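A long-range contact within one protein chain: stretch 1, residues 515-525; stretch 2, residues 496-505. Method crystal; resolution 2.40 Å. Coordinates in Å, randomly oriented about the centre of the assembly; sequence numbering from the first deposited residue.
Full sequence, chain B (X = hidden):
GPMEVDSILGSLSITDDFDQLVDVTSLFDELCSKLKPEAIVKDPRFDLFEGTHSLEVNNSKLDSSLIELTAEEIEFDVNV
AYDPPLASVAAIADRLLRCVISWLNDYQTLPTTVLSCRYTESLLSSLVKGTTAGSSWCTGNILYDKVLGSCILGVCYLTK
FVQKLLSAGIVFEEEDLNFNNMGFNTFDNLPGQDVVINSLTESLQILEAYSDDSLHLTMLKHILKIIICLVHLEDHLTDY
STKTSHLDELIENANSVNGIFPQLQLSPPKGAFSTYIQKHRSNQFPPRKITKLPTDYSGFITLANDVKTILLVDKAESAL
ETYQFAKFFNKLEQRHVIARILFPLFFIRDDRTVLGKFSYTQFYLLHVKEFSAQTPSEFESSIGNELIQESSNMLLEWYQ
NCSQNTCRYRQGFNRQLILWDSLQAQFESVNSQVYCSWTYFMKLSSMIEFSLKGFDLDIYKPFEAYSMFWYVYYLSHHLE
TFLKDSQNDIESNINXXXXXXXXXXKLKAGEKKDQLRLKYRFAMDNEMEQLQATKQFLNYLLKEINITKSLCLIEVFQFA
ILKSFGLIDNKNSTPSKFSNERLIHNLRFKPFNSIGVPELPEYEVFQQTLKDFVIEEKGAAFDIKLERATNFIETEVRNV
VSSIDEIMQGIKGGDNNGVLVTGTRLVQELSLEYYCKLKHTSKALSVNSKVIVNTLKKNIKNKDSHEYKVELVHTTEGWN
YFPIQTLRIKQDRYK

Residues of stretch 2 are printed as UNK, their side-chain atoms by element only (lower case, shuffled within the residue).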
# COMPACT_ATOMS: atom_id res chain seq x y z
N GLN B 515 50.13 37.33 8.01
CA GLN B 515 49.69 36.17 7.24
C GLN B 515 48.86 35.23 8.11
O GLN B 515 47.77 34.80 7.71
CB GLN B 515 50.89 35.43 6.66
CG GLN B 515 52.01 36.34 6.15
CD GLN B 515 51.65 37.06 4.87
OE1 GLN B 515 50.68 36.71 4.20
NE2 GLN B 515 52.45 38.06 4.52
N LEU B 516 49.36 34.90 9.30
CA LEU B 516 48.66 33.98 10.18
C LEU B 516 47.33 34.56 10.64
O LEU B 516 46.33 33.84 10.73
CB LEU B 516 49.54 33.62 11.38
CG LEU B 516 49.00 32.53 12.31
CD1 LEU B 516 48.82 31.23 11.54
CD2 LEU B 516 49.92 32.34 13.50
N ARG B 517 47.30 35.86 10.95
CA ARG B 517 46.04 36.49 11.30
C ARG B 517 45.07 36.50 10.13
O ARG B 517 43.85 36.40 10.32
CB ARG B 517 46.29 37.92 11.80
CG ARG B 517 45.06 38.60 12.39
CD ARG B 517 45.34 40.05 12.75
NE ARG B 517 46.41 40.17 13.73
CZ ARG B 517 46.23 40.16 15.05
NH1 ARG B 517 45.01 40.02 15.55
NH2 ARG B 517 47.27 40.28 15.86
N LEU B 518 45.59 36.61 8.90
CA LEU B 518 44.74 36.58 7.72
C LEU B 518 44.15 35.19 7.51
O LEU B 518 42.95 35.04 7.25
CB LEU B 518 45.53 37.02 6.49
CG LEU B 518 44.73 37.48 5.27
CD1 LEU B 518 43.99 38.77 5.58
CD2 LEU B 518 45.64 37.66 4.06
N LYS B 519 44.98 34.15 7.62
CA LYS B 519 44.48 32.78 7.51
C LYS B 519 43.48 32.48 8.62
O LYS B 519 42.45 31.83 8.39
CB LYS B 519 45.63 31.78 7.57
CG LYS B 519 46.75 32.02 6.58
CD LYS B 519 47.98 31.20 6.97
CE LYS B 519 49.08 31.30 5.94
NZ LYS B 519 50.28 30.50 6.35
N TYR B 520 43.77 32.94 9.84
CA TYR B 520 42.93 32.61 10.99
C TYR B 520 41.58 33.31 10.91
O TYR B 520 40.55 32.73 11.27
CB TYR B 520 43.65 32.97 12.28
CG TYR B 520 42.78 32.91 13.52
CD1 TYR B 520 42.42 31.69 14.08
CD2 TYR B 520 42.32 34.07 14.13
CE1 TYR B 520 41.63 31.63 15.21
CE2 TYR B 520 41.52 34.02 15.26
CZ TYR B 520 41.18 32.80 15.79
OH TYR B 520 40.39 32.74 16.92
N ARG B 521 41.56 34.57 10.45
CA ARG B 521 40.30 35.30 10.38
C ARG B 521 39.37 34.70 9.33
O ARG B 521 38.16 34.60 9.55
CB ARG B 521 40.55 36.77 10.08
CG ARG B 521 39.30 37.63 10.15
CD ARG B 521 39.51 39.01 9.58
NE ARG B 521 38.41 39.90 9.93
CZ ARG B 521 38.36 40.60 11.06
NH1 ARG B 521 39.35 40.50 11.94
NH2 ARG B 521 37.32 41.38 11.32
N PHE B 522 39.92 34.29 8.18
CA PHE B 522 39.10 33.66 7.15
C PHE B 522 38.47 32.37 7.66
O PHE B 522 37.29 32.11 7.42
CB PHE B 522 39.94 33.39 5.90
CG PHE B 522 39.28 32.48 4.90
CD1 PHE B 522 38.38 32.99 3.98
CD2 PHE B 522 39.55 31.12 4.89
CE1 PHE B 522 37.76 32.16 3.06
CE2 PHE B 522 38.94 30.29 3.97
CZ PHE B 522 38.04 30.80 3.06
N ALA B 523 39.25 31.55 8.38
CA ALA B 523 38.72 30.30 8.89
C ALA B 523 37.56 30.55 9.85
O ALA B 523 36.52 29.88 9.78
CB ALA B 523 39.83 29.50 9.58
N MSE B 524 37.72 31.51 10.76
CA MSE B 524 36.68 31.84 11.72
C MSE B 524 35.43 32.37 11.02
O MSE B 524 34.31 32.07 11.42
CB MSE B 524 37.19 32.86 12.73
CG MSE B 524 38.30 32.34 13.62
SE MSE B 524 37.67 31.04 14.92
CE MSE B 524 36.94 32.27 16.25
N ASP B 525 35.64 33.17 9.98
CA ASP B 525 34.52 33.80 9.29
C ASP B 525 33.82 32.85 8.32
O ASP B 525 32.62 33.01 8.06
CB ASP B 525 34.99 35.05 8.54
CG ASP B 525 35.39 36.17 9.47
OD1 ASP B 525 34.95 36.18 10.64
OD2 ASP B 525 36.15 37.06 9.03
N UNK B 496 42.70 22.70 14.58
CA UNK B 496 43.65 23.39 13.72
C UNK B 496 43.41 24.90 13.73
O UNK B 496 44.37 25.69 13.76
c UNK B 496 43.57 22.84 12.30
N UNK B 497 42.15 25.31 13.72
CA UNK B 497 41.83 26.73 13.84
C UNK B 497 42.21 27.25 15.23
O UNK B 497 42.72 28.36 15.37
c UNK B 497 39.95 28.41 13.83
c UNK B 497 40.34 26.97 13.53
c UNK B 497 38.56 26.75 11.71
c UNK B 497 40.03 26.62 12.07
N UNK B 498 41.97 26.44 16.27
CA UNK B 498 42.34 26.86 17.62
C UNK B 498 43.85 27.01 17.76
O UNK B 498 44.33 27.91 18.45
n UNK B 498 38.30 26.70 19.34
c UNK B 498 39.56 27.11 18.96
c UNK B 498 41.81 25.85 18.65
c UNK B 498 40.36 26.02 18.97
c UNK B 498 38.33 25.40 19.58
n UNK B 498 39.56 24.96 19.37
N UNK B 499 44.61 26.12 17.12
CA UNK B 499 46.07 26.19 17.22
C UNK B 499 46.61 27.47 16.59
O UNK B 499 47.64 27.99 17.04
o UNK B 499 46.51 24.98 15.16
c UNK B 499 46.70 24.96 16.57
N UNK B 500 45.94 27.99 15.56
CA UNK B 500 46.35 29.24 14.94
C UNK B 500 46.24 30.39 15.94
O UNK B 500 47.11 31.26 15.99
se UNK B 500 44.81 29.25 10.90
c UNK B 500 45.50 29.54 13.70
c UNK B 500 45.89 28.76 12.46
c UNK B 500 45.75 28.20 9.55
N UNK B 501 45.17 30.38 16.73
CA UNK B 501 44.99 31.41 17.74
C UNK B 501 46.05 31.30 18.83
O UNK B 501 46.55 32.32 19.33
c UNK B 501 43.59 31.33 18.34
c UNK B 501 43.31 32.46 19.31
o UNK B 501 43.88 33.55 19.19
n UNK B 501 42.42 32.22 20.26
N UNK B 502 46.41 30.07 19.22
CA UNK B 502 47.49 29.89 20.18
C UNK B 502 48.82 30.39 19.61
O UNK B 502 49.61 31.02 20.32
c UNK B 502 47.61 28.42 20.59
c UNK B 502 45.60 25.82 22.60
c UNK B 502 46.42 27.86 21.34
c UNK B 502 46.81 26.58 22.07
n UNK B 502 44.82 25.19 21.50
N UNK B 503 49.08 30.11 18.33
CA UNK B 503 50.33 30.53 17.71
C UNK B 503 50.39 32.05 17.55
O UNK B 503 51.47 32.63 17.65
c UNK B 503 51.86 29.47 14.30
c UNK B 503 50.50 29.84 16.36
c UNK B 503 53.04 29.99 13.48
n UNK B 503 52.91 29.64 12.04
c UNK B 503 51.83 30.10 15.68
N UNK B 504 49.24 32.69 17.32
CA UNK B 504 49.22 34.15 17.19
C UNK B 504 49.66 34.83 18.49
O UNK B 504 50.39 35.82 18.45
c UNK B 504 48.28 35.46 14.49
c UNK B 504 45.96 34.81 15.14
c UNK B 504 47.43 34.51 15.32
c UNK B 504 47.82 34.62 16.80
N UNK B 505 49.20 34.31 19.63
CA UNK B 505 49.56 34.92 20.91
C UNK B 505 51.07 34.87 21.14
O UNK B 505 51.64 35.80 21.72
c UNK B 505 47.31 34.20 21.88
n UNK B 505 44.40 33.07 24.12
c UNK B 505 48.82 34.21 22.05
c UNK B 505 45.10 33.58 22.91
c UNK B 505 46.61 33.57 23.08

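Position 496 carries a single side-chain carbon and lies out of reach of stretch 1; one carbon and nothing more is alanine, Ala496.

Position 497 has four carbons, forked at the first, with one arm two carbons long. Its CA-to-CB bond points sideways, yet its end comes nearer: the longer arm reaches Ala523 CB, and the short arm packs on Met524 SE and the Tyr520 ring. This beta-branched pattern is isoleucine. Ile497 CD1 lies 3.7 Å from Ala523 CB, and Ile497 CG2 lies 3.6 Å from Met524 SE and 3.9 Å from Tyr520 CE1.

At position 498 one carbon leads to a five-membered ring of three carbons and two nitrogens, without contact to stretch 1; the ring is an imidazole, hence His498.

Position 499 shows one carbon and one oxygen, pointing away from the other helix: Ser499. It turns its hydroxyl back on its own helix, OG donating to Ala496 O at 2.7 Å.

Position 500 holds an unbranched chain of two carbons, selenium and a terminal carbon, touching Leu516, Lys519 and Tyr520. This is selenomethionine, Met500. Its CB lies 3.8 Å from Tyr520 CD1, its CG 3.9 Å from Leu516 CD1, and its CE 4.1 Å from Lys519 CB.

Position 501 has two carbons, the second bearing one oxygen and one nitrogen, and packs on the Tyr520 ring. A short carboxamide means Asn501; its CB lies 3.7 Å from Tyr520 CE1, without a hydrogen bond across the stretches.

Position 502, four carbons in a row ending in nitrogen and out of reach of stretch 1, is Lys502.

Position 503 repeats that chain but points toward stretch 1 and touches Leu516. This lysine, Lys503, contributes aliphatic length: its CD is 3.6 Å from Leu516 CD2.

Position 504 has four carbons forked at the second and touches Leu516, Arg517 and Tyr520; the pattern is leucine. Leu504 CD2 approaches Leu516 CD2 at 3.7 Å and Arg517 N at 3.7 Å, while CD1 lies 3.8 Å from Tyr520 CD2.

Position 505 again ends four carbons in nitrogen, without contact: Lys505.

The contacting positions 497, 500, 501, 503 and 504 follow helical spacing and meet chiefly Leu516, Tyr520 and Ala523, with Arg517, Lys519 and Met524 also in contact. The helices run roughly antiparallel, at 146°, with axes 9.7 Å apart at closest approach; accordingly, Leu516 CA pairs with Leu504 CA at 7.0 Å and Tyr520 CA with Met500 CA at 6.2 Å. Tyr520 is a knob in the hole formed by Ile497, Met500, Asn501 and Leu504, with Ile497 O at its ring edge, 3.5 Å from Tyr520 CE1. No hydrogen bond crosses the interface, so apolar packing dominates the 608 Å² buried.

Stretch 2 (496-505) AIHSMNKKLK
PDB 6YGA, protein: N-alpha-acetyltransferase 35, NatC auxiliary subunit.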